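PDB 6VT2: adhesin from Streptococcus sanguinis SK1 = NCTC 7863, which probably mediates bacterial adhesion by binding sialoglycans of the host through tandem Siglec-like modules. Local coordinates for residues N330-P341 and I395-R405. Residues are numbered along the deposited sequence; the frame is centred on the assembly and turned at random.
Sequences NNPGSLTGVLNP and ITADRTVQDLR. With SO4 (sulfate ion), chain K.
P341 lies against one face of the R405 guanidinium, its CD 3.9 Å from R405 NE, while the edge of that guanidinium carries the D403 carboxylate in plane. The grip is side-on: NE bonds D403 OD1, and NH1 bonds OD2 at 2.8 Å, each oxygen using its syn lone pair, so the two flat groups are held nearly coplanar. OD1 also accepts R405 N from above the carboxylate plane, closing an Asx turn, and P341 CG packs on D403 CG at 3.4 Å. At the other end, the N331 amide and R399 guanidinium planes are 18° apart, but the touch is made by N331 OD1 on R399 CD (3.2 Å); the bend at chi2 (-106°) carries R399 past the amide. Between these ends, four backbone bonds (T336 N to T400 O, Q402 N to T336 O, V338 N to Q402 O, L404 N to V338 O) fix a parallel register pairing T336 with V401 and V338 with D403. V338 and V401 point to the same face of the sheet, where L344 touches both. Water 1 bridges P332 O and R399 O. Q402 NE2 bonds D403 O at 179° and also reaches the sulfate. The parallel pairing of strands 336-338 and 401-403, with T336 and V338 touching helix 346-360, joins the first and last strands of the atypical Rib domain.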
loop_
_atom_site.group_PDB
_atom_site.type_symbol
_atom_site.label_atom_id
_atom_site.label_comp_id
_atom_site.label_asym_id
_atom_site.label_seq_id
_atom_site.Cartn_x
_atom_site.Cartn_y
_atom_site.Cartn_z
ATOM N N ASN A 330 7.372 15.305 -43.466
ATOM C CA ASN A 330 6.332 16.175 -44.009
ATOM C C ASN A 330 6.745 16.686 -45.367
ATOM O O ASN A 330 7.922 16.938 -45.622
ATOM C CB ASN A 330 6.085 17.356 -43.100
ATOM C CG ASN A 330 5.554 16.915 -41.729
ATOM O OD1 ASN A 330 4.842 15.923 -41.613
ATOM N ND2 ASN A 330 5.942 17.611 -40.724
ATOM N N ASN A 331 5.761 16.781 -46.247
ATOM C CA ASN A 331 5.997 17.333 -47.553
ATOM C C ASN A 331 6.112 18.834 -47.473
ATOM O O ASN A 331 5.584 19.456 -46.562
ATOM C CB ASN A 331 4.855 16.942 -48.461
ATOM C CG ASN A 331 4.753 15.466 -48.616
ATOM O OD1 ASN A 331 3.668 14.865 -48.500
ATOM N ND2 ASN A 331 5.862 14.851 -48.867
ATOM N N PRO A 332 6.776 19.450 -48.434
ATOM C CA PRO A 332 6.859 20.917 -48.447
ATOM C C PRO A 332 5.511 21.573 -48.689
ATOM O O PRO A 332 4.603 20.996 -49.285
ATOM C CB PRO A 332 7.827 21.212 -49.593
ATOM C CG PRO A 332 7.820 20.073 -50.401
ATOM C CD PRO A 332 7.509 18.837 -49.547
ATOM N N GLY A 333 5.388 22.785 -48.168
ATOM C CA GLY A 333 4.125 23.469 -48.182
ATOM C C GLY A 333 3.733 23.938 -49.555
ATOM O O GLY A 333 2.544 24.096 -49.828
ATOM N N SER A 334 4.703 24.087 -50.438
ATOM C CA SER A 334 4.432 24.414 -51.825
ATOM C C SER A 334 5.455 23.695 -52.681
ATOM O O SER A 334 6.523 23.273 -52.216
ATOM C CB SER A 334 4.463 25.919 -52.107
ATOM O OG SER A 334 5.723 26.418 -51.815
ATOM N N LEU A 335 5.063 23.486 -53.928
ATOM C CA LEU A 335 5.989 22.996 -54.925
ATOM C C LEU A 335 6.914 24.116 -55.334
ATOM O O LEU A 335 6.662 25.285 -55.086
ATOM C CB LEU A 335 5.247 22.467 -56.133
ATOM C CG LEU A 335 4.171 21.450 -55.841
ATOM C CD1 LEU A 335 3.501 21.075 -57.143
ATOM C CD2 LEU A 335 4.731 20.213 -55.172
ATOM N N THR A 336 8.047 23.727 -55.899
ATOM C CA THR A 336 9.055 24.643 -56.408
ATOM C C THR A 336 9.090 24.554 -57.922
ATOM O O THR A 336 9.143 23.457 -58.480
ATOM C CB THR A 336 10.411 24.285 -55.843
ATOM O OG1 THR A 336 10.332 24.475 -54.421
ATOM C CG2 THR A 336 11.521 25.107 -56.359
ATOM N N GLY A 337 8.965 25.700 -58.576
ATOM C CA GLY A 337 8.956 25.724 -60.027
ATOM C C GLY A 337 10.299 25.308 -60.546
ATOM O O GLY A 337 11.334 25.820 -60.108
ATOM N N VAL A 338 10.292 24.445 -61.539
ATOM C CA VAL A 338 11.519 23.999 -62.181
ATOM C C VAL A 338 11.379 24.180 -63.678
ATOM O O VAL A 338 10.341 23.853 -64.259
ATOM C CB VAL A 338 11.905 22.554 -61.848
ATOM C CG1 VAL A 338 12.103 22.434 -60.290
ATOM C CG2 VAL A 338 10.986 21.560 -62.385
ATOM N N LEU A 339 12.452 24.667 -64.307
ATOM C CA LEU A 339 12.423 24.831 -65.745
ATOM C C LEU A 339 12.590 23.527 -66.506
ATOM O O LEU A 339 12.119 23.399 -67.631
ATOM C CB LEU A 339 13.520 25.810 -66.138
ATOM C CG LEU A 339 13.385 27.215 -65.586
ATOM C CD1 LEU A 339 14.654 28.016 -65.901
ATOM C CD2 LEU A 339 12.145 27.877 -66.177
ATOM N N ASN A 340 13.286 22.546 -65.923
ATOM C CA ASN A 340 13.584 21.289 -66.593
ATOM C C ASN A 340 13.400 20.205 -65.556
ATOM O O ASN A 340 14.294 19.991 -64.729
ATOM C CB ASN A 340 15.003 21.198 -67.145
ATOM C CG ASN A 340 15.266 19.873 -67.789
ATOM O OD1 ASN A 340 14.471 18.940 -67.676
ATOM N ND2 ASN A 340 16.376 19.793 -68.544
ATOM N N PRO A 341 12.256 19.524 -65.540
ATOM C CA PRO A 341 12.008 18.525 -64.469
ATOM C C PRO A 341 12.988 17.375 -64.465
ATOM O O PRO A 341 13.090 16.683 -63.462
ATOM C CB PRO A 341 10.589 18.040 -64.761
ATOM C CG PRO A 341 9.968 19.206 -65.581
ATOM C CD PRO A 341 11.079 19.752 -66.406
ATOM N N ILE A 395 11.229 11.676 -50.403
ATOM C CA ILE A 395 10.058 12.510 -50.756
ATOM C C ILE A 395 10.063 12.565 -52.288
ATOM O O ILE A 395 11.017 13.019 -52.832
ATOM C CB ILE A 395 10.175 13.888 -50.154
ATOM C CG1 ILE A 395 10.406 13.814 -48.647
ATOM C CG2 ILE A 395 9.015 14.766 -50.520
ATOM C CD1 ILE A 395 10.702 15.117 -48.039
ATOM N N THR A 396 8.995 12.136 -52.916
ATOM C CA THR A 396 8.968 12.044 -54.383
ATOM C C THR A 396 8.868 13.424 -55.022
ATOM O O THR A 396 8.400 14.302 -54.420
ATOM C CB THR A 396 7.861 11.087 -54.811
ATOM O OG1 THR A 396 6.658 11.586 -54.255
ATOM C CG2 THR A 396 8.122 9.693 -54.325
ATOM N N ALA A 397 9.308 13.504 -56.265
ATOM C CA ALA A 397 9.375 14.744 -57.049
ATOM C C ALA A 397 7.969 15.292 -57.304
ATOM O O ALA A 397 7.838 16.449 -57.279
ATOM C CB ALA A 397 10.131 14.501 -58.316
ATOM N N ASP A 398 6.916 14.484 -57.270
ATOM C CA ASP A 398 5.558 15.030 -57.369
ATOM C C ASP A 398 5.180 15.808 -56.106
ATOM O O ASP A 398 4.266 16.534 -56.151
ATOM C CB ASP A 398 4.545 13.964 -57.752
ATOM C CG ASP A 398 4.442 12.845 -56.768
ATOM O OD1 ASP A 398 5.132 12.875 -55.832
ATOM O OD2 ASP A 398 3.586 11.987 -56.958
ATOM N N ARG A 399 5.901 15.652 -55.004
ATOM C CA ARG A 399 5.649 16.438 -53.842
ATOM C C ARG A 399 6.560 17.627 -53.729
ATOM O O ARG A 399 6.386 18.428 -52.811
ATOM C CB ARG A 399 5.866 15.584 -52.584
ATOM C CG ARG A 399 5.048 14.292 -52.603
ATOM C CD ARG A 399 3.911 14.365 -51.677
ATOM N NE ARG A 399 3.203 13.092 -51.599
ATOM C CZ ARG A 399 1.879 12.969 -51.671
ATOM N NH1 ARG A 399 1.112 14.050 -51.825
ATOM N NH2 ARG A 399 1.323 11.767 -51.587
ATOM N N THR A 400 7.495 17.816 -54.670
ATOM C CA THR A 400 8.443 18.903 -54.492
ATOM C C THR A 400 8.578 19.824 -55.684
ATOM O O THR A 400 8.845 21.007 -55.494
ATOM C CB THR A 400 9.849 18.369 -54.224
ATOM O OG1 THR A 400 10.225 17.551 -55.331
ATOM C CG2 THR A 400 9.895 17.529 -52.928
ATOM N N VAL A 401 8.378 19.295 -56.883
ATOM C CA VAL A 401 8.696 19.951 -58.146
ATOM C C VAL A 401 7.418 20.335 -58.865
ATOM O O VAL A 401 6.460 19.551 -58.885
ATOM C CB VAL A 401 9.518 18.989 -59.024
ATOM C CG1 VAL A 401 9.547 19.413 -60.454
ATOM C CG2 VAL A 401 10.949 18.871 -58.495
ATOM N N GLN A 402 7.426 21.513 -59.510
ATOM C CA GLN A 402 6.358 21.907 -60.439
ATOM C C GLN A 402 7.006 22.376 -61.746
ATOM O O GLN A 402 7.710 23.381 -61.768
ATOM C CB GLN A 402 5.511 23.009 -59.847
ATOM C CG GLN A 402 4.472 23.509 -60.806
ATOM C CD GLN A 402 3.567 22.433 -61.261
ATOM O OE1 GLN A 402 2.841 21.817 -60.497
ATOM N NE2 GLN A 402 3.650 22.147 -62.548
ATOM N N ASP A 403 6.797 21.634 -62.811
ATOM C CA ASP A 403 7.217 22.030 -64.157
ATOM C C ASP A 403 6.686 23.413 -64.489
ATOM O O ASP A 403 5.497 23.689 -64.315
ATOM C CB ASP A 403 6.631 20.964 -65.097
ATOM C CG ASP A 403 7.200 20.924 -66.494
ATOM O OD1 ASP A 403 7.858 21.860 -66.922
ATOM O OD2 ASP A 403 6.933 19.849 -67.147
ATOM N N LEU A 404 7.539 24.277 -65.023
ATOM C CA LEU A 404 7.163 25.625 -65.445
ATOM C C LEU A 404 7.181 25.747 -66.973
ATOM O O LEU A 404 7.062 26.834 -67.429
ATOM C CB LEU A 404 8.233 26.557 -64.918
ATOM C CG LEU A 404 8.235 26.746 -63.418
ATOM C CD1 LEU A 404 9.364 27.678 -63.073
ATOM C CD2 LEU A 404 6.901 27.284 -62.952
ATOM N N ARG A 405 7.407 24.670 -67.695
ATOM C CA ARG A 405 7.491 24.772 -69.156
ATOM C C ARG A 405 6.121 25.266 -69.633
ATOM O O ARG A 405 5.178 24.691 -69.250
ATOM C CB ARG A 405 7.931 23.440 -69.762
ATOM C CG ARG A 405 9.416 23.204 -69.556
ATOM C CD ARG A 405 9.863 21.888 -70.143
ATOM N NE ARG A 405 9.041 20.890 -69.557
ATOM C CZ ARG A 405 8.871 19.666 -70.020
ATOM N NH1 ARG A 405 8.047 18.825 -69.444
ATOM N NH2 ARG A 405 9.570 19.248 -71.049
HETATM S S SO4 K . 1.891 19.076 -63.930
HETATM O O1 SO4 K . 3.295 19.136 -64.214
HETATM O O2 SO4 K . 1.466 17.765 -63.536
HETATM O O3 SO4 K . 1.554 20.073 -62.917
HETATM O O4 SO4 K . 1.098 19.525 -65.072
HETATM O O HOH W 1 4.270 18.893 -51.108
HETATM O O HOH W 2 9.064 22.364 -53.125
#